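Local coordinates for protein phosphoserine phosphatase RsbX (Bacillus subtilis, PDB 3W44) that removes phosphate from phosphoserine of the regulator RsbS and so keeps sigma-B activity low, as a manganese-bound phosphatase of the PPM family, at residues A[156-161]-A[178-183]; A[15-20]-A[185-190]; A[40-45]-A[190-195]. All coordinates share one frame; numbering follows the deposited sequence.

Contact 1: residues A[156-161]-A[178-183]. With MN (manganese (II) ion), chain C.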
ATOM      1  N   ASP A 156       1.289  -2.128   9.301  1.00 27.46           N
ATOM      2  CA  ASP A 156       0.877  -2.939  10.430  1.00 28.33           C
ATOM      3  C   ASP A 156       0.386  -2.073  11.567  1.00 29.61           C
ATOM      4  O   ASP A 156      -0.112  -2.568  12.551  1.00 30.52           O
ATOM      5  CB  ASP A 156       2.017  -3.839  10.911  1.00 28.54           C
ATOM      6  CG  ASP A 156       3.289  -3.051  11.277  1.00 31.73           C
ATOM      7  OD1 ASP A 156       3.261  -1.808  11.415  1.00 29.29           O
ATOM      8  OD2 ASP A 156       4.359  -3.701  11.411  1.00 34.00           O
ATOM      9  N   GLY A 157       0.517  -0.768  11.448  1.00 30.75           N
ATOM     10  CA  GLY A 157      -0.138   0.128  12.407  1.00 32.94           C
ATOM     11  C   GLY A 157      -1.667   0.108  12.452  1.00 33.32           C
ATOM     12  O   GLY A 157      -2.286   0.583  13.421  1.00 34.51           O
ATOM     13  N   LEU A 158      -2.275  -0.398  11.403  1.00 33.09           N
ATOM     14  CA  LEU A 158      -3.723  -0.445  11.332  1.00 35.84           C
ATOM     15  C   LEU A 158      -4.052  -1.852  11.720  1.00 38.29           C
ATOM     16  O   LEU A 158      -3.682  -2.804  11.000  1.00 37.85           O
ATOM     17  CB  LEU A 158      -4.207  -0.201   9.894  1.00 34.22           C
ATOM     18  CG  LEU A 158      -5.717  -0.298   9.661  1.00 35.51           C
ATOM     19  CD1 LEU A 158      -6.447   0.896  10.350  1.00 37.22           C
ATOM     20  CD2 LEU A 158      -6.051  -0.343   8.155  1.00 31.61           C
ATOM     21  N   ASN A 159      -4.712  -2.011  12.859  1.00 42.11           N
ATOM     22  CA  ASN A 159      -5.111  -3.343  13.301  1.00 45.32           C
ATOM     23  C   ASN A 159      -6.611  -3.369  13.426  1.00 46.26           C
ATOM     24  O   ASN A 159      -7.174  -2.818  14.378  1.00 47.27           O
ATOM     25  CB  ASN A 159      -4.447  -3.702  14.638  1.00 47.00           C
ATOM     26  CG  ASN A 159      -4.601  -5.185  14.983  1.00 52.98           C
ATOM     27  OD1 ASN A 159      -5.293  -5.941  14.267  1.00 60.50           O
ATOM     28  ND2 ASN A 159      -3.958  -5.617  16.072  1.00 57.86           N
ATOM     29  N   VAL A 160      -7.281  -3.977  12.460  1.00 46.67           N
ATOM     30  CA  VAL A 160      -8.756  -3.953  12.484  1.00 48.27           C
ATOM     31  C   VAL A 160      -9.362  -5.353  12.597  1.00 48.83           C
ATOM     32  O   VAL A 160      -9.019  -6.226  11.798  1.00 48.31           O
ATOM     33  CB  VAL A 160      -9.309  -3.295  11.222  1.00 48.03           C
ATOM     34  CG1 VAL A 160     -10.832  -3.271  11.248  1.00 49.37           C
ATOM     35  CG2 VAL A 160      -8.765  -1.912  11.086  1.00 47.59           C
ATOM     36  N   PRO A 161     -10.292  -5.561  13.555  1.00 50.26           N
ATOM     37  CA  PRO A 161     -10.808  -6.930  13.734  1.00 52.45           C
ATOM     38  C   PRO A 161     -11.128  -7.626  12.408  1.00 53.48           C
ATOM     39  O   PRO A 161     -10.507  -8.631  12.146  1.00 53.47           O
ATOM     40  CB  PRO A 161     -12.048  -6.751  14.589  1.00 52.29           C
ATOM     41  CG  PRO A 161     -11.707  -5.559  15.390  1.00 53.69           C
ATOM     42  CD  PRO A 161     -10.920  -4.639  14.502  1.00 50.92           C
ATOM     43  N   ASN A 178     -14.249   6.025   7.125  1.00 42.20           N
ATOM     44  CA  ASN A 178     -14.973   6.378   8.357  1.00 44.15           C
ATOM     45  C   ASN A 178     -15.217   5.171   9.212  1.00 43.78           C
ATOM     46  O   ASN A 178     -15.077   5.273  10.401  1.00 45.54           O
ATOM     47  CB  ASN A 178     -16.323   7.075   8.067  1.00 45.62           C
ATOM     48  CG  ASN A 178     -16.147   8.468   7.376  1.00 49.48           C
ATOM     49  OD1 ASN A 178     -15.221   9.233   7.697  1.00 52.84           O
ATOM     50  ND2 ASN A 178     -17.044   8.781   6.427  1.00 51.48           N
ATOM     51  N   SER A 179     -15.565   4.025   8.647  1.00 43.31           N
ATOM     52  CA  SER A 179     -15.736   2.820   9.498  1.00 44.41           C
ATOM     53  C   SER A 179     -14.426   2.315  10.176  1.00 44.49           C
ATOM     54  O   SER A 179     -14.466   1.460  11.047  1.00 45.40           O
ATOM     55  CB  SER A 179     -16.412   1.680   8.713  1.00 44.30           C
ATOM     56  OG  SER A 179     -15.595   1.246   7.626  1.00 42.65           O
ATOM     57  N   LEU A 180     -13.277   2.840   9.762  1.00 43.60           N
ATOM     58  CA  LEU A 180     -12.014   2.371  10.240  1.00 43.92           C
ATOM     59  C   LEU A 180     -11.422   3.383  11.205  1.00 45.90           C
ATOM     60  O   LEU A 180     -10.413   3.104  11.877  1.00 46.37           O
ATOM     61  CB  LEU A 180     -11.051   2.154   9.043  1.00 42.92           C
ATOM     62  CG  LEU A 180     -11.240   1.062   7.951  1.00 40.04           C
ATOM     63  CD1 LEU A 180     -10.134   1.136   6.992  1.00 35.69           C
ATOM     64  CD2 LEU A 180     -11.287  -0.364   8.493  1.00 39.56           C
ATOM     65  N   LYS A 181     -12.045   4.568  11.271  1.00 47.58           N
ATOM     66  CA  LYS A 181     -11.488   5.728  11.957  1.00 48.52           C
ATOM     67  C   LYS A 181     -11.143   5.360  13.388  1.00 49.77           C
ATOM     68  O   LYS A 181     -10.089   5.743  13.885  1.00 50.48           O
ATOM     69  CB  LYS A 181     -12.440   6.934  11.887  1.00 48.91           C
ATOM     70  CG  LYS A 181     -11.816   8.237  12.447  1.00 53.23           C
ATOM     71  CD  LYS A 181     -12.436   9.566  11.882  1.00 58.77           C
ATOM     72  CE  LYS A 181     -13.925   9.748  12.287  1.00 64.22           C
ATOM     73  NZ  LYS A 181     -14.563  11.032  11.795  1.00 64.13           N
HETATM   74  N   MSE A 182     -12.003   4.592  14.042  1.00 51.03           N
HETATM   75  CA  MSE A 182     -11.779   4.245  15.417  1.00 52.95           C
HETATM   76  C   MSE A 182     -10.523   3.348  15.661  1.00 52.25           C
HETATM   77  O   MSE A 182     -10.051   3.228  16.798  1.00 52.02           O
HETATM   78  CB  MSE A 182     -13.051   3.627  15.982  1.00 55.39           C
HETATM   79  CG  MSE A 182     -13.456   2.337  15.299  1.00 59.47           C
HETATM   80 SE   MSE A 182     -14.819   1.430  16.358  1.00 72.33          SE
HETATM   81  CE  MSE A 182     -13.868   0.984  18.056  1.00 67.93           C
ATOM     82  N   TYR A 183      -9.950   2.763  14.599  1.00 50.98           N
ATOM     83  CA  TYR A 183      -8.744   1.968  14.750  1.00 50.25           C
ATOM     84  C   TYR A 183      -7.464   2.764  14.526  1.00 50.22           C
ATOM     85  O   TYR A 183      -6.342   2.230  14.649  1.00 52.22           O
ATOM     86  CB  TYR A 183      -8.842   0.734  13.870  1.00 49.70           C
ATOM     87  CG  TYR A 183     -10.076  -0.051  14.230  1.00 51.62           C
ATOM     88  CD1 TYR A 183     -10.169  -0.710  15.468  1.00 52.35           C
ATOM     89  CD2 TYR A 183     -11.175  -0.091  13.385  1.00 51.82           C
ATOM     90  CE1 TYR A 183     -11.291  -1.387  15.822  1.00 53.93           C
ATOM     91  CE2 TYR A 183     -12.321  -0.791  13.748  1.00 54.23           C
ATOM     92  CZ  TYR A 183     -12.363  -1.428  14.969  1.00 54.62           C
ATOM     93  OH  TYR A 183     -13.484  -2.116  15.354  1.00 57.72           O
TER
HETATM   94 MN    MN C 201       4.694  -0.245  11.549  1.00 30.81          MN
HETATM   95  O   HOH W   1       6.188  -1.925  12.218  1.00 31.13           O
HETATM   96  O   HOH W   2       6.495   0.961  12.271  1.00 27.02           O
HETATM   97  O   HOH W   3       3.895   1.597  10.441  1.00 39.24           O
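The phenol ring of Tyr183 lies against Val160 and Pro161 and makes the largest share of this contact. The contact lies in the PPM phosphatase fold, where the loop after strand 150-154 runs from the metal site past the end of helix 173-180. Pro161 sits over one face of the ring. Its CD is 3.9 Å from the ring centroid and 30° off the normal, a CH-pi contact. The nearest ring atom is CE1 of Tyr183, 3.5 Å from Pro161 CD. Met182 CG lies against the opposite face, near the rim. Val160 and Tyr183 cross at about a right angle. CG1 of Val160 makes a second CH-pi contact, off-centre, at 4.2 Å from the Tyr183 centroid. CG2 of Val160 reaches Tyr183 CD2 at 3.8 Å. With CG1 anti to the backbone N (chi1 180°) and CG2 beside it, the two methyls span Tyr183 and Leu180. Val160 CG2 meets Leu180 CD2 at 3.9 Å. Leu180 also touches Ile163 and His166 of helix 163-169. Leu158 is buried and touches the second segment more lightly, with CD1 4.3 Å from Tyr183 CB. The side-chain contacts are all apolar, and Asn159 O approaches the ring obliquely. Backbone bonds within 178-183, such as Tyr183 N to Leu180 O, shape the turn that presents the ring. The other end of the loop has a different task. Asp156 binds manganese, sharing the ion with Asp44 and Asp189. Its OD1 is 2.1 Å from the metal, while Asp156 OD2 accepts a hydrogen bond from a water on the same ion.

Contact 2: residues A[15-20]-A[185-190]; sequences YQLNKE and TSRKDD. With MN (manganese (II) ion), chain C.
Lys19 and Asp190 bring their backbones within 4.2 Å (CA to CA), and two backbone N-H groups of 15-20 bond to 185-190. Lys19 N gives a nearly straight bond to Asp190 OD1 (2.8 Å, 170°), meeting the oxygen from above the carboxylate plane. Glu20 N bonds to Arg187 O at 3.0 Å, in the carbonyl plane and on a lone pair. Leu17 CD2 lies over the centre of the Arg187 guanidinium face, in an unusually close approach that should be read with caution. The arginine chain bends at chi2 (-56°), which folds it back beside Leu17, and its NE bonds to Thr184 O. Lys19 is extended and runs alongside 185-190, with CE 3.4 Å from Lys188 O. Within the loop, Ser186 OG accepts from Lys188 N, an ST turn. This loop leads into strand 191-198, the antiparallel neighbour of strand 10-17 in one sheet of the PPM phosphatase fold. Here it also supplies a metal ligand. Asp189 OD2 binds manganese at 2.4 Å, and Asp189 OD1 accepts from a water on that ion. Asp156 and Asp44 bind it too. A second metal-bound water donates to Asp190 O at 2.9 Å.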
ATOM      1  N   TYR A  15      -4.647   7.494   3.905  1.00 34.65           N
ATOM      2  CA  TYR A  15      -4.714   7.930   5.301  1.00 36.47           C
ATOM      3  C   TYR A  15      -3.315   7.705   5.815  1.00 36.56           C
ATOM      4  O   TYR A  15      -2.736   6.688   5.532  1.00 36.23           O
ATOM      5  CB  TYR A  15      -5.752   7.149   6.131  1.00 37.16           C
ATOM      6  CG  TYR A  15      -5.640   7.500   7.582  1.00 41.55           C
ATOM      7  CD1 TYR A  15      -4.544   7.059   8.341  1.00 44.38           C
ATOM      8  CD2 TYR A  15      -6.560   8.357   8.187  1.00 46.75           C
ATOM      9  CE1 TYR A  15      -4.375   7.452   9.664  1.00 49.44           C
ATOM     10  CE2 TYR A  15      -6.409   8.744   9.529  1.00 51.72           C
ATOM     11  CZ  TYR A  15      -5.313   8.285  10.259  1.00 51.85           C
ATOM     12  OH  TYR A  15      -5.140   8.660  11.578  1.00 56.68           O
ATOM     13  N   GLN A  16      -2.752   8.690   6.503  1.00 37.53           N
ATOM     14  CA  GLN A  16      -1.444   8.560   7.058  1.00 39.14           C
ATOM     15  C   GLN A  16      -1.394   9.334   8.355  1.00 40.41           C
ATOM     16  O   GLN A  16      -1.735  10.493   8.384  1.00 40.39           O
ATOM     17  CB  GLN A  16      -0.394   9.044   6.076  1.00 38.66           C
ATOM     18  CG  GLN A  16       0.971   8.978   6.654  1.00 42.55           C
ATOM     19  CD  GLN A  16       1.993   8.763   5.606  1.00 50.08           C
ATOM     20  OE1 GLN A  16       2.116   9.546   4.640  1.00 54.11           O
ATOM     21  NE2 GLN A  16       2.747   7.676   5.754  1.00 52.03           N
ATOM     22  N   LEU A  17      -1.016   8.661   9.445  1.00 42.46           N
ATOM     23  CA  LEU A  17      -0.691   9.340  10.696  1.00 43.68           C
ATOM     24  C   LEU A  17       0.568   8.836  11.323  1.00 44.35           C
ATOM     25  O   LEU A  17       0.859   7.638  11.310  1.00 43.84           O
ATOM     26  CB  LEU A  17      -1.827   9.293  11.688  1.00 44.58           C
ATOM     27  CG  LEU A  17      -1.918  10.638  12.451  1.00 49.72           C
ATOM     28  CD1 LEU A  17      -1.844  11.985  11.589  1.00 45.75           C
ATOM     29  CD2 LEU A  17      -3.159  10.650  13.349  1.00 53.04           C
ATOM     30  N   ASN A  18       1.340   9.795  11.832  1.00 45.72           N
ATOM     31  CA  ASN A  18       2.569   9.563  12.577  1.00 45.69           C
ATOM     32  C   ASN A  18       2.266   8.927  13.904  1.00 46.40           C
ATOM     33  O   ASN A  18       1.185   9.180  14.473  1.00 45.64           O
ATOM     34  CB  ASN A  18       3.310  10.866  12.788  1.00 45.01           C
ATOM     35  CG  ASN A  18       3.768  11.451  11.503  1.00 48.41           C
ATOM     36  OD1 ASN A  18       3.492  10.906  10.415  1.00 51.21           O
ATOM     37  ND2 ASN A  18       4.467  12.570  11.584  1.00 51.24           N
ATOM     38  N   LYS A  19       3.212   8.071  14.341  1.00 47.16           N
ATOM     39  CA  LYS A  19       3.305   7.529  15.679  1.00 49.67           C
ATOM     40  C   LYS A  19       3.239   8.688  16.681  1.00 52.11           C
ATOM     41  O   LYS A  19       3.778   9.723  16.415  1.00 50.76           O
ATOM     42  CB  LYS A  19       4.625   6.786  15.817  1.00 49.44           C
ATOM     43  CG  LYS A  19       4.920   6.304  17.215  1.00 51.51           C
ATOM     44  CD  LYS A  19       6.091   5.371  17.303  1.00 53.29           C
ATOM     45  CE  LYS A  19       6.112   4.713  18.690  1.00 57.20           C
ATOM     46  NZ  LYS A  19       7.353   3.902  18.893  1.00 60.53           N
ATOM     47  N   GLU A  20       2.534   8.508  17.792  1.00 56.39           N
ATOM     48  CA  GLU A  20       2.454   9.476  18.929  1.00 61.50           C
ATOM     49  C   GLU A  20       3.732  10.284  19.168  1.00 62.81           C
ATOM     50  O   GLU A  20       4.825   9.707  19.310  1.00 63.21           O
ATOM     51  CB  GLU A  20       2.108   8.715  20.238  1.00 63.37           C
ATOM     52  CG  GLU A  20       3.194   7.631  20.642  1.00 68.05           C
ATOM     53  CD  GLU A  20       2.650   6.367  21.376  1.00 75.16           C
ATOM     54  OE1 GLU A  20       1.642   6.455  22.143  1.00 78.32           O
ATOM     55  OE2 GLU A  20       3.263   5.276  21.187  1.00 75.28           O
ATOM     56  N   THR A 185      -6.845   5.826  16.168  1.00 48.42           N
ATOM     57  CA  THR A 185      -6.584   6.821  17.234  1.00 49.10           C
ATOM     58  C   THR A 185      -5.497   6.518  18.280  1.00 48.61           C
ATOM     59  O   THR A 185      -5.079   7.427  18.990  1.00 48.65           O
ATOM     60  CB  THR A 185      -7.864   7.245  17.954  1.00 50.37           C
ATOM     61  OG1 THR A 185      -8.609   6.072  18.334  1.00 52.42           O
ATOM     62  CG2 THR A 185      -8.701   8.189  17.077  1.00 50.46           C
ATOM     63  N   SER A 186      -5.018   5.280  18.362  1.00 48.63           N
ATOM     64  CA  SER A 186      -4.034   4.923  19.399  1.00 49.43           C
ATOM     65  C   SER A 186      -2.666   5.575  19.219  1.00 50.01           C
ATOM     66  O   SER A 186      -2.015   5.934  20.208  1.00 51.54           O
ATOM     67  CB  SER A 186      -3.888   3.413  19.532  1.00 49.00           C
ATOM     68  OG  SER A 186      -2.896   2.940  18.663  1.00 47.43           O
ATOM     69  N   ARG A 187      -2.226   5.740  17.962  1.00 49.96           N
ATOM     70  CA  ARG A 187      -0.888   6.246  17.652  1.00 49.94           C
ATOM     71  C   ARG A 187       0.215   5.402  18.278  1.00 49.18           C
ATOM     72  O   ARG A 187       1.321   5.918  18.554  1.00 49.71           O
ATOM     73  CB  ARG A 187      -0.698   7.701  18.124  1.00 51.83           C
ATOM     74  CG  ARG A 187      -1.825   8.651  17.843  1.00 57.52           C
ATOM     75  CD  ARG A 187      -2.162   8.681  16.374  1.00 65.31           C
ATOM     76  NE  ARG A 187      -3.572   9.010  16.178  1.00 73.44           N
ATOM     77  CZ  ARG A 187      -4.109  10.219  16.390  1.00 78.69           C
ATOM     78  NH1 ARG A 187      -3.357  11.247  16.821  1.00 79.68           N
ATOM     79  NH2 ARG A 187      -5.411  10.404  16.162  1.00 80.60           N
ATOM     80  N   LYS A 188      -0.061   4.120  18.517  1.00 47.85           N
ATOM     81  CA  LYS A 188       0.975   3.235  18.985  1.00 47.22           C
ATOM     82  C   LYS A 188       2.066   3.112  17.908  1.00 45.18           C
ATOM     83  O   LYS A 188       3.235   2.891  18.221  1.00 46.36           O
ATOM     84  CB  LYS A 188       0.404   1.878  19.408  1.00 48.80           C
ATOM     85  CG  LYS A 188      -0.548   1.986  20.628  1.00 53.52           C
ATOM     86  CD  LYS A 188      -0.359   0.853  21.635  1.00 59.38           C
ATOM     87  CE  LYS A 188      -0.711   1.348  23.044  1.00 65.01           C
ATOM     88  NZ  LYS A 188       0.024   2.629  23.433  1.00 68.00           N
ATOM     89  N   ASP A 189       1.705   3.326  16.642  1.00 41.38           N
ATOM     90  CA  ASP A 189       2.662   3.173  15.560  1.00 37.59           C
ATOM     91  C   ASP A 189       2.257   4.128  14.472  1.00 35.88           C
ATOM     92  O   ASP A 189       1.188   4.642  14.522  1.00 35.98           O
ATOM     93  CB  ASP A 189       2.590   1.723  15.082  1.00 36.44           C
ATOM     94  CG  ASP A 189       3.634   1.360  14.046  1.00 30.55           C
ATOM     95  OD1 ASP A 189       4.609   2.086  13.775  1.00 28.90           O
ATOM     96  OD2 ASP A 189       3.453   0.290  13.481  1.00 23.51           O
ATOM     97  N   ASP A 190       3.130   4.373  13.509  1.00 33.67           N
ATOM     98  CA  ASP A 190       2.761   5.054  12.309  1.00 32.02           C
ATOM     99  C   ASP A 190       1.668   4.223  11.650  1.00 30.84           C
ATOM    100  O   ASP A 190       1.702   3.011  11.725  1.00 32.18           O
ATOM    101  CB  ASP A 190       3.965   5.159  11.342  1.00 31.61           C
ATOM    102  CG  ASP A 190       5.139   5.946  11.902  1.00 32.98           C
ATOM    103  OD1 ASP A 190       4.961   7.101  12.320  1.00 38.21           O
ATOM    104  OD2 ASP A 190       6.269   5.443  11.881  1.00 32.11           O
TER
HETATM  105 MN    MN C 201       4.694  -0.245  11.549  1.00 30.81          MN
HETATM  106  O   HOH W   2       6.495   0.961  12.271  1.00 27.02           O
HETATM  107  O   HOH W   3       3.895   1.597  10.441  1.00 39.24           O
HETATM  108  O   HOH W   1       6.188  -1.925  12.218  1.00 31.13           O

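Contact 3: residues A[40-45]-A[190-195]; sequences CAVADG and DLTYIL. With MN (manganese (II) ion), chain D; MN (manganese (II) ion), chain C.
Ile194 CD1 packs against Cys40 and Val42 between the facing strands 40-45 and 191-195. The strands belong to the two sheets of the PPM phosphatase beta sandwich. They run antiparallel at 167°, with axes 8.1 Å apart, so this is packing between sheets. The tight part lies at the Cys40 end. CD1 of Ile194 is 3.6 Å from Cys40 CB. The same methyl is 3.7 Å from Val42 CG2, and the two side chains lie alongside each other, pointing opposite ways. Ile194 reaches across because CG1 stands beside its backbone N (chi1 -61°) and the chain then extends to CD1. Met31 of strand 27-33 also touches Cys40 and Ile194. The packing is looser toward the metals. Val42 CG1 and Thr192 CG2 are 4.0 Å apart, and Thr192 turns its methyl to Val42 while its OG1 bonds to Asp27. Beyond them the two segments are joined through metal-bound waters at Asp190 instead of side-chain packing. Asp44 bridges two manganese ions: OD1 binds one at 2.2 Å and OD2 binds the other at 2.4 Å. Gly45 O is a further ligand of the first ion. One water is bound to both ions. Another water on the first ion donates to Asp190 OD2 at 2.8 Å. Asp190 is thus a second-shell residue, probably orienting metal-bound water. Apolar packing joins the two sheets at one end of the contact, and the two-metal centre lies at the other, consistent with the metal-dependent phosphoester hydrolysis of PPM enzymes, in which the metal-bridging water is probably the nucleophile.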
ATOM      1  N   CYS A  40       0.783   2.597  -7.127  1.00 28.24           N
ATOM      2  CA  CYS A  40       0.958   3.005  -5.739  1.00 28.40           C
ATOM      3  C   CYS A  40       1.865   2.079  -4.883  1.00 26.52           C
ATOM      4  O   CYS A  40       2.080   0.932  -5.199  1.00 26.70           O
ATOM      5  CB  CYS A  40      -0.386   3.273  -5.046  1.00 28.26           C
ATOM      6  SG  CYS A  40      -1.407   1.818  -4.861  1.00 32.80           S
ATOM      7  N   ALA A  41       2.399   2.612  -3.807  1.00 24.53           N
ATOM      8  CA  ALA A  41       3.269   1.821  -2.966  1.00 24.01           C
ATOM      9  C   ALA A  41       3.070   2.302  -1.525  1.00 23.92           C
ATOM     10  O   ALA A  41       2.879   3.489  -1.268  1.00 25.06           O
ATOM     11  CB  ALA A  41       4.706   2.012  -3.402  1.00 23.14           C
ATOM     12  N   VAL A  42       3.127   1.386  -0.593  1.00 23.74           N
ATOM     13  CA  VAL A  42       3.106   1.722   0.802  1.00 24.07           C
ATOM     14  C   VAL A  42       4.322   1.044   1.437  1.00 24.66           C
ATOM     15  O   VAL A  42       4.489  -0.130   1.234  1.00 24.61           O
ATOM     16  CB  VAL A  42       1.895   1.159   1.490  1.00 24.23           C
ATOM     17  CG1 VAL A  42       2.068   1.394   2.999  1.00 24.92           C
ATOM     18  CG2 VAL A  42       0.540   1.722   0.885  1.00 21.45           C
ATOM     19  N   ALA A  43       5.143   1.784   2.205  1.00 25.09           N
ATOM     20  CA  ALA A  43       6.328   1.229   2.833  1.00 25.32           C
ATOM     21  C   ALA A  43       6.337   1.646   4.303  1.00 25.14           C
ATOM     22  O   ALA A  43       5.883   2.712   4.649  1.00 25.34           O
ATOM     23  CB  ALA A  43       7.572   1.708   2.137  1.00 25.49           C
ATOM     24  N   ASP A  44       6.822   0.768   5.153  1.00 24.95           N
ATOM     25  CA  ASP A  44       6.911   0.977   6.555  1.00 24.63           C
ATOM     26  C   ASP A  44       8.391   0.829   6.911  1.00 24.70           C
ATOM     27  O   ASP A  44       8.868  -0.290   7.029  1.00 25.65           O
ATOM     28  CB  ASP A  44       6.107  -0.125   7.201  1.00 25.23           C
ATOM     29  CG  ASP A  44       6.174  -0.106   8.694  1.00 23.00           C
ATOM     30  OD1 ASP A  44       7.000   0.634   9.197  1.00 26.85           O
ATOM     31  OD2 ASP A  44       5.406  -0.816   9.371  1.00 23.80           O
ATOM     32  N   GLY A  45       9.114   1.916   7.114  1.00 24.13           N
ATOM     33  CA  GLY A  45      10.550   1.803   7.531  1.00 25.37           C
ATOM     34  C   GLY A  45      10.625   1.113   8.889  1.00 26.20           C
ATOM     35  O   GLY A  45       9.765   1.364   9.721  1.00 26.94           O
ATOM     36  N   ASP A 190       3.130   4.373  13.509  1.00 33.67           N
ATOM     37  CA  ASP A 190       2.761   5.054  12.309  1.00 32.02           C
ATOM     38  C   ASP A 190       1.668   4.223  11.650  1.00 30.84           C
ATOM     39  O   ASP A 190       1.702   3.011  11.725  1.00 32.18           O
ATOM     40  CB  ASP A 190       3.965   5.159  11.342  1.00 31.61           C
ATOM     41  CG  ASP A 190       5.139   5.946  11.902  1.00 32.98           C
ATOM     42  OD1 ASP A 190       4.961   7.101  12.320  1.00 38.21           O
ATOM     43  OD2 ASP A 190       6.269   5.443  11.881  1.00 32.11           O
ATOM     44  N   LEU A 191       0.763   4.857  10.917  1.00 28.84           N
ATOM     45  CA  LEU A 191      -0.384   4.178  10.365  1.00 28.11           C
ATOM     46  C   LEU A 191      -0.670   4.735   8.996  1.00 26.66           C
ATOM     47  O   LEU A 191      -0.947   5.881   8.872  1.00 25.69           O
ATOM     48  CB  LEU A 191      -1.609   4.319  11.312  1.00 27.73           C
ATOM     49  CG  LEU A 191      -2.803   3.370  11.101  1.00 27.03           C
ATOM     50  CD1 LEU A 191      -3.711   3.500  12.183  1.00 30.73           C
ATOM     51  CD2 LEU A 191      -3.602   3.668   9.901  1.00 31.44           C
ATOM     52  N   THR A 192      -0.563   3.911   7.960  1.00 27.65           N
ATOM     53  CA  THR A 192      -0.782   4.356   6.578  1.00 27.22           C
ATOM     54  C   THR A 192      -1.698   3.358   5.919  1.00 28.51           C
ATOM     55  O   THR A 192      -1.473   2.166   6.032  1.00 28.87           O
ATOM     56  CB  THR A 192       0.521   4.344   5.830  1.00 26.64           C
ATOM     57  OG1 THR A 192       1.374   5.266   6.439  1.00 26.52           O
ATOM     58  CG2 THR A 192       0.393   4.733   4.355  1.00 25.78           C
ATOM     59  N   TYR A 193      -2.727   3.825   5.225  1.00 29.27           N
ATOM     60  CA  TYR A 193      -3.465   2.955   4.374  1.00 29.96           C
ATOM     61  C   TYR A 193      -3.918   3.632   3.063  1.00 29.66           C
ATOM     62  O   TYR A 193      -4.136   4.823   3.066  1.00 30.06           O
ATOM     63  CB  TYR A 193      -4.591   2.297   5.156  1.00 32.15           C
ATOM     64  CG  TYR A 193      -5.773   3.159   5.572  1.00 35.24           C
ATOM     65  CD1 TYR A 193      -6.692   3.596   4.656  1.00 38.31           C
ATOM     66  CD2 TYR A 193      -5.996   3.466   6.888  1.00 38.07           C
ATOM     67  CE1 TYR A 193      -7.752   4.334   5.039  1.00 38.33           C
ATOM     68  CE2 TYR A 193      -7.082   4.193   7.259  1.00 39.12           C
ATOM     69  CZ  TYR A 193      -7.935   4.612   6.328  1.00 37.14           C
ATOM     70  OH  TYR A 193      -8.982   5.346   6.686  1.00 41.97           O
ATOM     71  N   ILE A 194      -3.964   2.880   1.951  1.00 29.11           N
ATOM     72  CA  ILE A 194      -4.520   3.342   0.697  1.00 27.83           C
ATOM     73  C   ILE A 194      -5.844   2.615   0.395  1.00 28.97           C
ATOM     74  O   ILE A 194      -5.886   1.404   0.388  1.00 30.68           O
ATOM     75  CB  ILE A 194      -3.563   3.102  -0.511  1.00 26.38           C
ATOM     76  CG1 ILE A 194      -2.244   3.844  -0.323  1.00 27.62           C
ATOM     77  CG2 ILE A 194      -4.186   3.683  -1.777  1.00 22.77           C
ATOM     78  CD1 ILE A 194      -1.334   3.757  -1.575  1.00 24.37           C
ATOM     79  N   LEU A 195      -6.912   3.328   0.074  1.00 29.66           N
ATOM     80  CA  LEU A 195      -8.172   2.640  -0.242  1.00 30.23           C
ATOM     81  C   LEU A 195      -8.515   2.975  -1.645  1.00 30.14           C
ATOM     82  O   LEU A 195      -8.357   4.101  -2.032  1.00 30.25           O
ATOM     83  CB  LEU A 195      -9.312   3.112   0.645  1.00 29.74           C
ATOM     84  CG  LEU A 195      -9.345   2.667   2.100  1.00 29.69           C
ATOM     85  CD1 LEU A 195     -10.341   3.586   2.854  1.00 31.51           C
ATOM     86  CD2 LEU A 195      -9.772   1.225   2.173  1.00 28.13           C
TER
HETATM   87 MN    MN D 202       8.024   1.375  10.980  1.00 29.92          MN
HETATM   88 MN    MN C 201       4.694  -0.245  11.549  1.00 30.81          MN
HETATM   89  O   HOH W   3       3.895   1.597  10.441  1.00 39.24           O
HETATM   90  O   HOH W   4       7.020   3.254  10.224  1.00 32.98           O
HETATM   91  O   HOH W   1       6.188  -1.925  12.218  1.00 31.13           O
HETATM   92  O   HOH W   2       6.495   0.961  12.271  1.00 27.02           O
HETATM   93  O   HOH W   5       8.486  -0.825  11.468  1.00 23.53           O

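From the N terminus, segment 15-20 comes first and meets 185-190 near the end of the chain, so contact 2 closes a long loop. Segment 40-45 follows and packs on 190-195, so contact 3 closes another long loop. The two contacts cross, since their segments alternate, and they share Asp190. Contact 1 closes a short loop holding helix 163-169 and most of helix 173-180, and it is nested inside both. Contact 3 joins the two sheets. Contact 2 ties the end of strand 10-17 to the loop entering strand 191-198, its neighbour. Contact 1 ties the end of helix 173-180 to the loop after strand 150-154. All three meet at one manganese ion, each supplying one carboxylate ligand.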